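Local coordinates for protein BspA (BspA_V) (Streptococcus agalactiae serotype III, PDB 5DZ8) that is a cell wall-anchored adhesin of the antigen I/II family, this chain being its variable domain, and probably mediates attachment of the bacterium to surfaces it colonises, at residues 6-11 against 23-29; 56-60 against 71-75; 93-99 against 149-155. One frame throughout, in Å; residues are numbered along the deposited sequence.

Overall arrangement
All three contacts are antiparallel strand pairings in the variable domain of this adhesin, built of strands and loops. Contacts 1 and 2 lie in one six-stranded sheet with centres about 16 Å apart, and they touch: the ring of Phe6 packs on His59, with Phe6 CG 3.6 Å from His59 CE1. Contact 3 belongs to a separate three-stranded sheet; its centre lies about 21 Å from that of contact 1 and about 30 Å from that of contact 2, across the middle of the chain. A second subunit meets all three, and its strands extend the sheets at contacts 1 and 3. A di(hydroxyethyl)ether, probably from crystallisation, lies between contacts 1 and 2.

Contact 1 of 3, residues 6-11 against 23-29; sequences FDIKAQ and SIMTAKT. With PEG (di(hydroxyethyl)ether), chain D.
Met25 N and Ala10 O make the shortest direct bond between the two strands, 2.9 Å, and Ala10 N answers to Met25 O at 3.0 Å. Ala10 and Met25 are thus a hydrogen-bonded antiparallel pair, and the small Ala10 packs against Phe37 of strand 34-42. Lys9 and Thr26 form the next, non-hydrogen-bonded pair. Lys9 has CG between its backbone N and carbonyl carbon (chi1 68°), and its bent chain carries NZ to Leu162 O and Ser164 OG of the second subunit. Beyond this pair the strand 25-29 is broken; of the backbone groups past it, Ala27 N still bonds Ile8 O, at 3.3 Å.

Methyl groups then take over. Ile8 CG2 meets Thr29 CG2 at 3.6 Å and Ala27 CB at 3.8 Å, branched and small apolar groups that also pack on Phe35 and Phe37. Thr29 uses both its branches: CG2 faces Ile8, while OG1 lies 3.0 Å from O1 of the di(hydroxyethyl)ether, whose O2 accepts from Phe6 N at 2.8 Å. At the far end a water joins Gln11 OE1 to Ser23 OG. The pairing is therefore held by backbone bonds at one end and by methyl packing at the other, with Gln11 tied to Ser23 through water, Thr29 OG1 meeting the ether, and the Lys9 amine committed to the second subunit.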
loop_
_atom_site.group_PDB
_atom_site.type_symbol
_atom_site.label_atom_id
_atom_site.label_comp_id
_atom_site.label_asym_id
_atom_site.label_seq_id
_atom_site.Cartn_x
_atom_site.Cartn_y
_atom_site.Cartn_z
ATOM N N PHE A 6 -28.525 -17.290 -11.821
ATOM C CA PHE A 6 -27.662 -16.818 -10.757
ATOM C C PHE A 6 -26.336 -16.421 -11.383
ATOM O O PHE A 6 -25.824 -17.149 -12.178
ATOM C CB PHE A 6 -27.421 -17.897 -9.680
ATOM C CG PHE A 6 -26.144 -17.709 -8.882
ATOM C CD1 PHE A 6 -25.982 -16.617 -8.022
ATOM C CD2 PHE A 6 -25.099 -18.595 -9.004
ATOM C CE1 PHE A 6 -24.814 -16.440 -7.277
ATOM C CE2 PHE A 6 -23.915 -18.447 -8.249
ATOM C CZ PHE A 6 -23.770 -17.350 -7.391
ATOM N N ASP A 7 -25.785 -15.276 -11.032
ATOM C CA ASP A 7 -24.380 -15.047 -11.329
ATOM C C ASP A 7 -23.659 -14.328 -10.238
ATOM O O ASP A 7 -24.268 -13.726 -9.356
ATOM C CB ASP A 7 -24.160 -14.336 -12.662
ATOM C CG ASP A 7 -23.361 -15.231 -13.694
ATOM O OD1 ASP A 7 -22.303 -15.932 -13.324
ATOM O OD2 ASP A 7 -23.795 -15.214 -14.878
ATOM N N ILE A 8 -22.333 -14.431 -10.288
ATOM C CA ILE A 8 -21.494 -13.623 -9.461
ATOM C C ILE A 8 -20.383 -13.065 -10.314
ATOM O O ILE A 8 -19.924 -13.711 -11.215
ATOM C CB ILE A 8 -21.036 -14.349 -8.164
ATOM C CG1 ILE A 8 -20.354 -13.369 -7.213
ATOM C CG2 ILE A 8 -20.068 -15.471 -8.466
ATOM C CD1 ILE A 8 -20.051 -13.976 -5.837
ATOM N N LYS A 9 -19.999 -11.832 -10.022
ATOM C CA LYS A 9 -18.995 -11.131 -10.748
ATOM C C LYS A 9 -18.216 -10.121 -9.883
ATOM O O LYS A 9 -18.578 -9.823 -8.763
ATOM C CB LYS A 9 -19.615 -10.458 -11.982
ATOM C CG LYS A 9 -20.559 -9.328 -11.759
ATOM C CD LYS A 9 -21.732 -9.413 -12.792
ATOM C CE LYS A 9 -23.133 -9.426 -12.128
ATOM N NZ LYS A 9 -23.379 -10.490 -11.068
ATOM N N ALA A 10 -17.146 -9.603 -10.430
ATOM C CA ALA A 10 -16.295 -8.664 -9.715
ATOM C C ALA A 10 -16.104 -7.451 -10.578
ATOM O O ALA A 10 -15.836 -7.553 -11.786
ATOM C CB ALA A 10 -14.953 -9.297 -9.406
ATOM N N GLN A 11 -16.255 -6.319 -9.936
ATOM C CA GLN A 11 -16.130 -5.047 -10.575
ATOM C C GLN A 11 -15.277 -4.133 -9.714
ATOM O O GLN A 11 -15.477 -4.014 -8.484
ATOM C CB GLN A 11 -17.512 -4.439 -10.776
ATOM C CG GLN A 11 -17.486 -3.276 -11.751
ATOM C CD GLN A 11 -18.876 -2.675 -12.028
ATOM O OE1 GLN A 11 -19.095 -2.044 -13.090
ATOM N NE2 GLN A 11 -19.802 -2.832 -11.066
ATOM N N SER A 23 -14.153 -3.278 -16.472
ATOM C CA SER A 23 -13.446 -4.006 -15.361
ATOM C C SER A 23 -14.187 -5.307 -14.869
ATOM O O SER A 23 -13.688 -6.069 -14.056
ATOM C CB SER A 23 -13.202 -3.040 -14.185
ATOM O OG SER A 23 -14.448 -2.649 -13.584
ATOM N N ILE A 24 -15.364 -5.565 -15.403
ATOM C CA ILE A 24 -16.206 -6.666 -14.968
ATOM C C ILE A 24 -15.591 -8.015 -15.326
ATOM O O ILE A 24 -15.299 -8.258 -16.472
ATOM C CB ILE A 24 -17.600 -6.532 -15.605
ATOM C CG1 ILE A 24 -18.317 -5.324 -14.989
ATOM C CG2 ILE A 24 -18.460 -7.771 -15.372
ATOM C CD1 ILE A 24 -19.690 -5.031 -15.590
HETATM N N MSE A 25 -15.404 -8.882 -14.336
HETATM C CA MSE A 25 -14.971 -10.303 -14.529
HETATM C C MSE A 25 -16.094 -11.210 -14.103
HETATM O O MSE A 25 -16.567 -11.149 -12.956
HETATM C CB MSE A 25 -13.779 -10.516 -13.644
HETATM C CG MSE A 25 -12.687 -11.368 -14.273
HETATM SE SE MSE A 25 -11.184 -11.050 -13.047
HETATM C CE MSE A 25 -10.856 -9.191 -13.659
ATOM N N THR A 26 -16.589 -12.032 -15.009
ATOM C CA THR A 26 -17.614 -12.985 -14.614
ATOM C C THR A 26 -16.916 -14.238 -14.118
ATOM O O THR A 26 -15.843 -14.609 -14.559
ATOM C CB THR A 26 -18.700 -13.186 -15.681
ATOM O OG1 THR A 26 -19.314 -11.908 -15.961
ATOM C CG2 THR A 26 -19.819 -14.166 -15.162
ATOM N N ALA A 27 -17.447 -14.766 -13.052
ATOM C CA ALA A 27 -16.894 -15.932 -12.443
ATOM C C ALA A 27 -17.475 -17.152 -13.178
ATOM O O ALA A 27 -18.602 -17.149 -13.655
ATOM C CB ALA A 27 -17.271 -15.970 -10.989
ATOM N N LYS A 28 -16.689 -18.196 -13.227
ATOM C CA LYS A 28 -17.191 -19.495 -13.479
ATOM C C LYS A 28 -18.102 -19.883 -12.281
ATOM O O LYS A 28 -17.703 -19.696 -11.165
ATOM C CB LYS A 28 -15.975 -20.410 -13.685
ATOM C CG LYS A 28 -16.337 -21.856 -13.908
ATOM C CD LYS A 28 -15.098 -22.693 -14.189
ATOM C CE LYS A 28 -15.537 -24.099 -14.598
ATOM N NZ LYS A 28 -14.454 -25.062 -14.919
ATOM N N THR A 29 -19.345 -20.296 -12.529
ATOM C CA THR A 29 -20.342 -20.612 -11.482
ATOM C C THR A 29 -21.131 -21.841 -11.833
ATOM O O THR A 29 -21.143 -22.253 -12.984
ATOM C CB THR A 29 -21.437 -19.536 -11.237
ATOM O OG1 THR A 29 -22.136 -19.261 -12.439
ATOM C CG2 THR A 29 -20.878 -18.234 -10.663
HETATM C C1 PEG D . -25.690 -20.129 -12.461
HETATM O O1 PEG D . -24.577 -21.017 -12.797
HETATM C C2 PEG D . -27.104 -20.690 -12.773
HETATM O O2 PEG D . -28.226 -20.074 -12.063
HETATM C C3 PEG D . -29.335 -20.941 -11.760
HETATM C C4 PEG D . -29.878 -20.808 -10.313
HETATM O O4 PEG D . -28.980 -21.141 -9.215
HETATM O O HOH W 1 -16.476 -1.489 -14.923
#

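Contact 2 of 3, residues 56-60 against 71-75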
loop_
_atom_site.group_PDB
_atom_site.type_symbol
_atom_site.label_atom_id
_atom_site.label_comp_id
_atom_site.label_asym_id
_atom_site.label_seq_id
_atom_site.Cartn_x
_atom_site.Cartn_y
_atom_site.Cartn_z
ATOM N N LYS A 56 -18.539 -20.358 -2.397
ATOM C CA LYS A 56 -19.893 -20.785 -2.660
ATOM C C LYS A 56 -20.874 -19.857 -2.014
ATOM O O LYS A 56 -20.761 -19.582 -0.826
ATOM C CB LYS A 56 -20.134 -22.142 -2.095
ATOM C CG LYS A 56 -21.440 -22.742 -2.588
ATOM C CD LYS A 56 -21.581 -24.113 -2.010
ATOM C CE LYS A 56 -22.902 -24.750 -2.428
ATOM N NZ LYS A 56 -24.025 -23.925 -1.963
ATOM N N VAL A 57 -21.840 -19.386 -2.799
ATOM C CA VAL A 57 -22.967 -18.632 -2.270
ATOM C C VAL A 57 -23.999 -19.635 -1.837
ATOM O O VAL A 57 -24.343 -20.550 -2.609
ATOM C CB VAL A 57 -23.559 -17.661 -3.301
ATOM C CG1 VAL A 57 -24.676 -16.823 -2.692
ATOM C CG2 VAL A 57 -22.462 -16.726 -3.799
ATOM N N ASN A 58 -24.454 -19.486 -0.587
ATOM C CA ASN A 58 -25.509 -20.350 -0.052
ATOM C C ASN A 58 -26.850 -19.701 -0.220
ATOM O O ASN A 58 -27.215 -18.749 0.488
ATOM C CB ASN A 58 -25.196 -20.752 1.376
ATOM C CG ASN A 58 -23.816 -21.370 1.490
ATOM O OD1 ASN A 58 -23.583 -22.440 0.933
ATOM N ND2 ASN A 58 -22.869 -20.665 2.165
ATOM N N HIS A 59 -27.584 -20.181 -1.207
ATOM C CA HIS A 59 -28.882 -19.614 -1.485
ATOM C C HIS A 59 -29.937 -20.692 -1.734
ATOM O O HIS A 59 -29.630 -21.842 -2.012
ATOM C CB HIS A 59 -28.796 -18.617 -2.676
ATOM C CG HIS A 59 -28.290 -19.230 -3.939
ATOM N ND1 HIS A 59 -27.443 -18.567 -4.779
ATOM C CD2 HIS A 59 -28.454 -20.451 -4.474
ATOM C CE1 HIS A 59 -27.121 -19.335 -5.795
ATOM N NE2 HIS A 59 -27.722 -20.495 -5.632
ATOM N N HIS A 60 -31.191 -20.301 -1.643
ATOM C CA HIS A 60 -32.283 -21.206 -1.996
ATOM C C HIS A 60 -33.489 -20.382 -2.473
ATOM O O HIS A 60 -33.609 -19.192 -2.178
ATOM C CB HIS A 60 -32.635 -22.156 -0.855
ATOM C CG HIS A 60 -33.323 -21.502 0.292
ATOM N ND1 HIS A 60 -32.639 -20.843 1.301
ATOM C CD2 HIS A 60 -34.640 -21.415 0.610
ATOM C CE1 HIS A 60 -33.505 -20.340 2.166
ATOM N NE2 HIS A 60 -34.727 -20.670 1.763
ATOM N N ALA A 71 -35.869 -15.518 -3.662
ATOM C CA ALA A 71 -34.504 -15.941 -3.595
ATOM C C ALA A 71 -33.967 -15.564 -2.225
ATOM O O ALA A 71 -33.961 -14.405 -1.893
ATOM C CB ALA A 71 -33.683 -15.224 -4.675
ATOM N N PHE A 72 -33.472 -16.538 -1.482
ATOM C CA PHE A 72 -32.854 -16.309 -0.169
ATOM C C PHE A 72 -31.366 -16.411 -0.352
ATOM O O PHE A 72 -30.867 -17.438 -0.767
ATOM C CB PHE A 72 -33.299 -17.376 0.836
ATOM C CG PHE A 72 -34.744 -17.231 1.279
ATOM C CD1 PHE A 72 -35.088 -16.381 2.340
ATOM C CD2 PHE A 72 -35.774 -17.941 0.638
ATOM C CE1 PHE A 72 -36.430 -16.224 2.722
ATOM C CE2 PHE A 72 -37.103 -17.800 1.040
ATOM C CZ PHE A 72 -37.427 -16.927 2.079
ATOM N N VAL A 73 -30.658 -15.337 -0.060
ATOM C CA VAL A 73 -29.216 -15.359 -0.122
ATOM C C VAL A 73 -28.733 -15.362 1.317
ATOM O O VAL A 73 -28.568 -14.310 1.909
ATOM C CB VAL A 73 -28.665 -14.167 -0.887
ATOM C CG1 VAL A 73 -27.161 -14.325 -1.150
ATOM C CG2 VAL A 73 -29.429 -13.979 -2.186
ATOM N N ASP A 74 -28.464 -16.560 1.832
ATOM C CA ASP A 74 -28.222 -16.781 3.255
ATOM C C ASP A 74 -26.848 -16.319 3.668
ATOM O O ASP A 74 -26.733 -15.485 4.576
ATOM C CB ASP A 74 -28.454 -18.237 3.617
ATOM C CG ASP A 74 -29.901 -18.662 3.363
ATOM O OD1 ASP A 74 -30.825 -17.938 3.831
ATOM O OD2 ASP A 74 -30.118 -19.674 2.631
ATOM N N SER A 75 -25.828 -16.781 2.950
ATOM C CA SER A 75 -24.472 -16.425 3.245
ATOM C C SER A 75 -23.579 -16.704 2.054
ATOM O O SER A 75 -24.032 -17.242 1.070
ATOM C CB SER A 75 -24.036 -17.267 4.431
ATOM O OG SER A 75 -24.017 -18.640 4.026
#
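His60 lays its imidazole over the side chain of Phe72, with Phe72 CB beneath one face, 3.6 Å from the ring centroid, in a CH-pi contact. The two ring planes are only 9° from parallel but slid apart, so overlap between the rings themselves is slight. This pair belongs to the beta hairpin of strands 47-63 and 69-85, and a classic beta bulge interrupts it: Asp74 and Ser75 both stand opposite Asn58. Asn58 O receives Asp74 N at 2.9 Å and, more weakly, Ser75 N, whereas Asn58 N gives its hydrogen to Ser75 O. The extra residue brings Asp74 round to face the partner strand.

Asp74 is well suited to that place, because its carboxylate reaches the ring edge of His60. Asp74 OD2 offers its syn lone pair to His60 ND1 at 3.1 Å; the oxygen lies in the ring plane, though the bond is noticeably bent at the hydrogen. With CG between its backbone N and carbonyl carbon (chi1 72°), His60 swings its ring across the neighbouring strand, where Phe72 supports the face while Asp74 fixes the edge. The negative charge would be expected to stabilise a protonated imidazole.

On the side of the sheet bearing His59, Val57 CG1 packs on Val73 CG1, branched residues fit for this buried layer, on which Tyr165 of the second subunit also rests. His59 carries its ring away from strand 71-75: ND1 bonds Tyr165 OH of the second subunit and NE2 bonds Pro31 O. Asn58, whose amide can donate two hydrogens, spends ND2 on Thr77 OG1 and on Ser75 OG, the latter 3.0 Å away and 18° out of the amide plane.

Contact 3 of 3, residues 93-99 against 149-155; sequences NQNIVFR and IHDDWVH
Ile96 lies alongside Trp153 and sets CG1 over one face of the indole, 3.6 Å from the centroid of its six-membered ring. Ile96 has CG1 beside its backbone N (chi1 -58°), which brings that branch rather than CG2 over the ring. Gln94 flanks the same tryptophan: its chain bends at chi2, CB comes 3.5 Å from Trp153 CE3, and its amide runs nearly parallel (12°) beside Trp153 CB and CE3. A broad indole face suits the Ile96 branch.

Asn95-Val154, Val97-Asp152 and Arg99-His150 are regular hydrogen-bonded antiparallel pairs, so residues alternate between the two faces. Further along the Trp153 side, Phe98 CE1 meets Ile149 CG2, and Asp151 OD1 approaches the edge of the phenyl ring. On the other side, Val97 CG2 touches Val154 CG2. Arg99, extended from CG to NE, brings NH1 to the edge of the His150 ring, where it bonds ND1 weakly and makes a long salt bridge to Asp152 OD2 at 3.6 Å. Its NE pairs with Glu110, and Asp152 OD2 is hydrogen-bonded by His158 NE2 of the second subunit.

Strand 94-101 lies between 107-113 and 144-167; beyond the latter a strand of the second subunit continues the sheet, and Ile96 and Phe98 pack against strand 34-42.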
loop_
_atom_site.group_PDB
_atom_site.type_symbol
_atom_site.label_atom_id
_atom_site.label_comp_id
_atom_site.label_asym_id
_atom_site.label_seq_id
_atom_site.Cartn_x
_atom_site.Cartn_y
_atom_site.Cartn_z
ATOM N N ASN A 93 11.161 -4.778 -6.922
ATOM C CA ASN A 93 10.926 -4.056 -5.660
ATOM C C ASN A 93 9.431 -3.862 -5.256
ATOM O O ASN A 93 9.127 -3.250 -4.218
ATOM C CB ASN A 93 11.604 -2.691 -5.763
ATOM C CG ASN A 93 11.560 -1.906 -4.461
ATOM O OD1 ASN A 93 11.519 -2.475 -3.356
ATOM N ND2 ASN A 93 11.554 -0.586 -4.587
ATOM N N GLN A 94 8.509 -4.346 -6.085
ATOM C CA GLN A 94 7.091 -4.239 -5.796
ATOM C C GLN A 94 6.577 -5.570 -5.222
ATOM O O GLN A 94 7.096 -6.647 -5.523
ATOM C CB GLN A 94 6.284 -3.784 -7.024
ATOM C CG GLN A 94 6.354 -2.278 -7.370
ATOM C CD GLN A 94 5.005 -1.698 -7.869
ATOM O OE1 GLN A 94 4.381 -0.825 -7.234
ATOM N NE2 GLN A 94 4.540 -2.214 -8.997
ATOM N N ASN A 95 5.581 -5.459 -4.350
ATOM C CA ASN A 95 4.944 -6.584 -3.726
ATOM C C ASN A 95 3.469 -6.526 -3.957
ATOM O O ASN A 95 2.947 -5.486 -4.294
ATOM C CB ASN A 95 5.235 -6.621 -2.248
ATOM C CG ASN A 95 6.622 -7.119 -1.988
ATOM O OD1 ASN A 95 7.034 -8.180 -2.506
ATOM N ND2 ASN A 95 7.379 -6.345 -1.225
ATOM N N ILE A 96 2.829 -7.678 -3.804
ATOM C CA ILE A 96 1.417 -7.830 -4.045
ATOM C C ILE A 96 0.737 -8.037 -2.719
ATOM O O ILE A 96 1.260 -8.704 -1.846
ATOM C CB ILE A 96 1.176 -9.021 -4.963
ATOM C CG1 ILE A 96 1.948 -8.807 -6.266
ATOM C CG2 ILE A 96 -0.313 -9.187 -5.253
ATOM C CD1 ILE A 96 2.349 -10.088 -6.967
ATOM N N VAL A 97 -0.418 -7.434 -2.557
ATOM C CA VAL A 97 -1.263 -7.712 -1.414
ATOM C C VAL A 97 -2.660 -8.072 -1.913
ATOM O O VAL A 97 -3.263 -7.316 -2.638
ATOM C CB VAL A 97 -1.347 -6.518 -0.450
ATOM C CG1 VAL A 97 -2.136 -6.923 0.799
ATOM C CG2 VAL A 97 0.051 -6.066 -0.050
ATOM N N PHE A 98 -3.160 -9.219 -1.493
ATOM C CA PHE A 98 -4.490 -9.645 -1.802
ATOM C C PHE A 98 -5.282 -9.647 -0.512
ATOM O O PHE A 98 -4.814 -10.194 0.505
ATOM C CB PHE A 98 -4.485 -11.041 -2.442
ATOM C CG PHE A 98 -5.847 -11.469 -2.929
ATOM C CD1 PHE A 98 -6.301 -11.093 -4.186
ATOM C CD2 PHE A 98 -6.677 -12.189 -2.121
ATOM C CE1 PHE A 98 -7.560 -11.466 -4.633
ATOM C CE2 PHE A 98 -7.936 -12.556 -2.544
ATOM C CZ PHE A 98 -8.391 -12.184 -3.805
ATOM N N ARG A 99 -6.466 -9.023 -0.548
ATOM C CA ARG A 99 -7.349 -8.998 0.605
ATOM C C ARG A 99 -8.778 -9.313 0.214
ATOM O O ARG A 99 -9.235 -8.936 -0.835
ATOM C CB ARG A 99 -7.417 -7.662 1.326
ATOM C CG ARG A 99 -6.130 -7.077 1.843
ATOM C CD ARG A 99 -6.437 -5.905 2.804
ATOM N NE ARG A 99 -5.215 -5.135 3.027
ATOM C CZ ARG A 99 -4.659 -4.301 2.148
ATOM N NH1 ARG A 99 -5.210 -4.068 0.968
ATOM N NH2 ARG A 99 -3.521 -3.696 2.438
ATOM N N ILE A 149 -12.858 -7.099 -2.481
ATOM C CA ILE A 149 -11.551 -7.633 -2.856
ATOM C C ILE A 149 -10.553 -6.522 -3.133
ATOM O O ILE A 149 -10.906 -5.534 -3.792
ATOM C CB ILE A 149 -11.614 -8.458 -4.144
ATOM C CG1 ILE A 149 -12.534 -9.661 -3.977
ATOM C CG2 ILE A 149 -10.243 -9.020 -4.486
ATOM C CD1 ILE A 149 -13.116 -10.145 -5.300
ATOM N N HIS A 150 -9.324 -6.692 -2.629
ATOM C CA HIS A 150 -8.197 -5.798 -2.903
ATOM C C HIS A 150 -7.070 -6.607 -3.538
ATOM O O HIS A 150 -6.650 -7.636 -3.044
ATOM C CB HIS A 150 -7.643 -5.078 -1.655
ATOM C CG HIS A 150 -8.627 -4.206 -0.943
ATOM N ND1 HIS A 150 -8.402 -3.710 0.329
ATOM C CD2 HIS A 150 -9.853 -3.753 -1.305
ATOM C CE1 HIS A 150 -9.444 -2.990 0.714
ATOM N NE2 HIS A 150 -10.333 -2.988 -0.264
ATOM N N ASP A 151 -6.573 -6.137 -4.655
ATOM C CA ASP A 151 -5.467 -6.798 -5.287
ATOM C C ASP A 151 -4.506 -5.714 -5.723
ATOM O O ASP A 151 -4.645 -5.159 -6.818
ATOM C CB ASP A 151 -5.976 -7.617 -6.457
ATOM C CG ASP A 151 -4.885 -8.412 -7.122
ATOM O OD1 ASP A 151 -4.013 -9.021 -6.400
ATOM O OD2 ASP A 151 -4.938 -8.433 -8.375
ATOM N N ASP A 152 -3.550 -5.427 -4.840
ATOM C CA ASP A 152 -2.763 -4.213 -4.885
ATOM C C ASP A 152 -1.288 -4.510 -5.157
ATOM O O ASP A 152 -0.758 -5.548 -4.729
ATOM C CB ASP A 152 -2.966 -3.484 -3.547
ATOM C CG ASP A 152 -4.411 -2.987 -3.384
ATOM O OD1 ASP A 152 -5.183 -3.098 -4.375
ATOM O OD2 ASP A 152 -4.805 -2.498 -2.293
ATOM N N TRP A 153 -0.656 -3.607 -5.900
ATOM C CA TRP A 153 0.815 -3.541 -6.045
ATOM C C TRP A 153 1.387 -2.514 -5.047
ATOM O O TRP A 153 0.959 -1.366 -5.037
ATOM C CB TRP A 153 1.226 -3.144 -7.484
ATOM C CG TRP A 153 1.270 -4.283 -8.459
ATOM C CD1 TRP A 153 0.371 -4.548 -9.463
ATOM C CD2 TRP A 153 2.252 -5.345 -8.514
ATOM N NE1 TRP A 153 0.740 -5.701 -10.133
ATOM C CE2 TRP A 153 1.890 -6.198 -9.572
ATOM C CE3 TRP A 153 3.387 -5.650 -7.766
ATOM C CZ2 TRP A 153 2.637 -7.312 -9.914
ATOM C CZ3 TRP A 153 4.129 -6.769 -8.100
ATOM C CH2 TRP A 153 3.748 -7.586 -9.164
ATOM N N VAL A 154 2.332 -2.926 -4.213
ATOM C CA VAL A 154 2.954 -2.055 -3.210
ATOM C C VAL A 154 4.426 -1.850 -3.519
ATOM O O VAL A 154 5.153 -2.802 -3.683
ATOM C CB VAL A 154 2.815 -2.663 -1.813
ATOM C CG1 VAL A 154 3.476 -1.776 -0.765
ATOM C CG2 VAL A 154 1.331 -2.852 -1.512
ATOM N N HIS A 155 4.850 -0.599 -3.602
ATOM C CA HIS A 155 6.260 -0.212 -3.791
ATOM C C HIS A 155 6.712 0.621 -2.573
ATOM O O HIS A 155 6.350 1.796 -2.448
ATOM C CB HIS A 155 6.384 0.622 -5.045
ATOM C CG HIS A 155 7.783 1.005 -5.398
ATOM N ND1 HIS A 155 8.341 0.699 -6.621
ATOM C CD2 HIS A 155 8.722 1.699 -4.719
ATOM C CE1 HIS A 155 9.568 1.180 -6.677
ATOM N NE2 HIS A 155 9.825 1.784 -5.534
#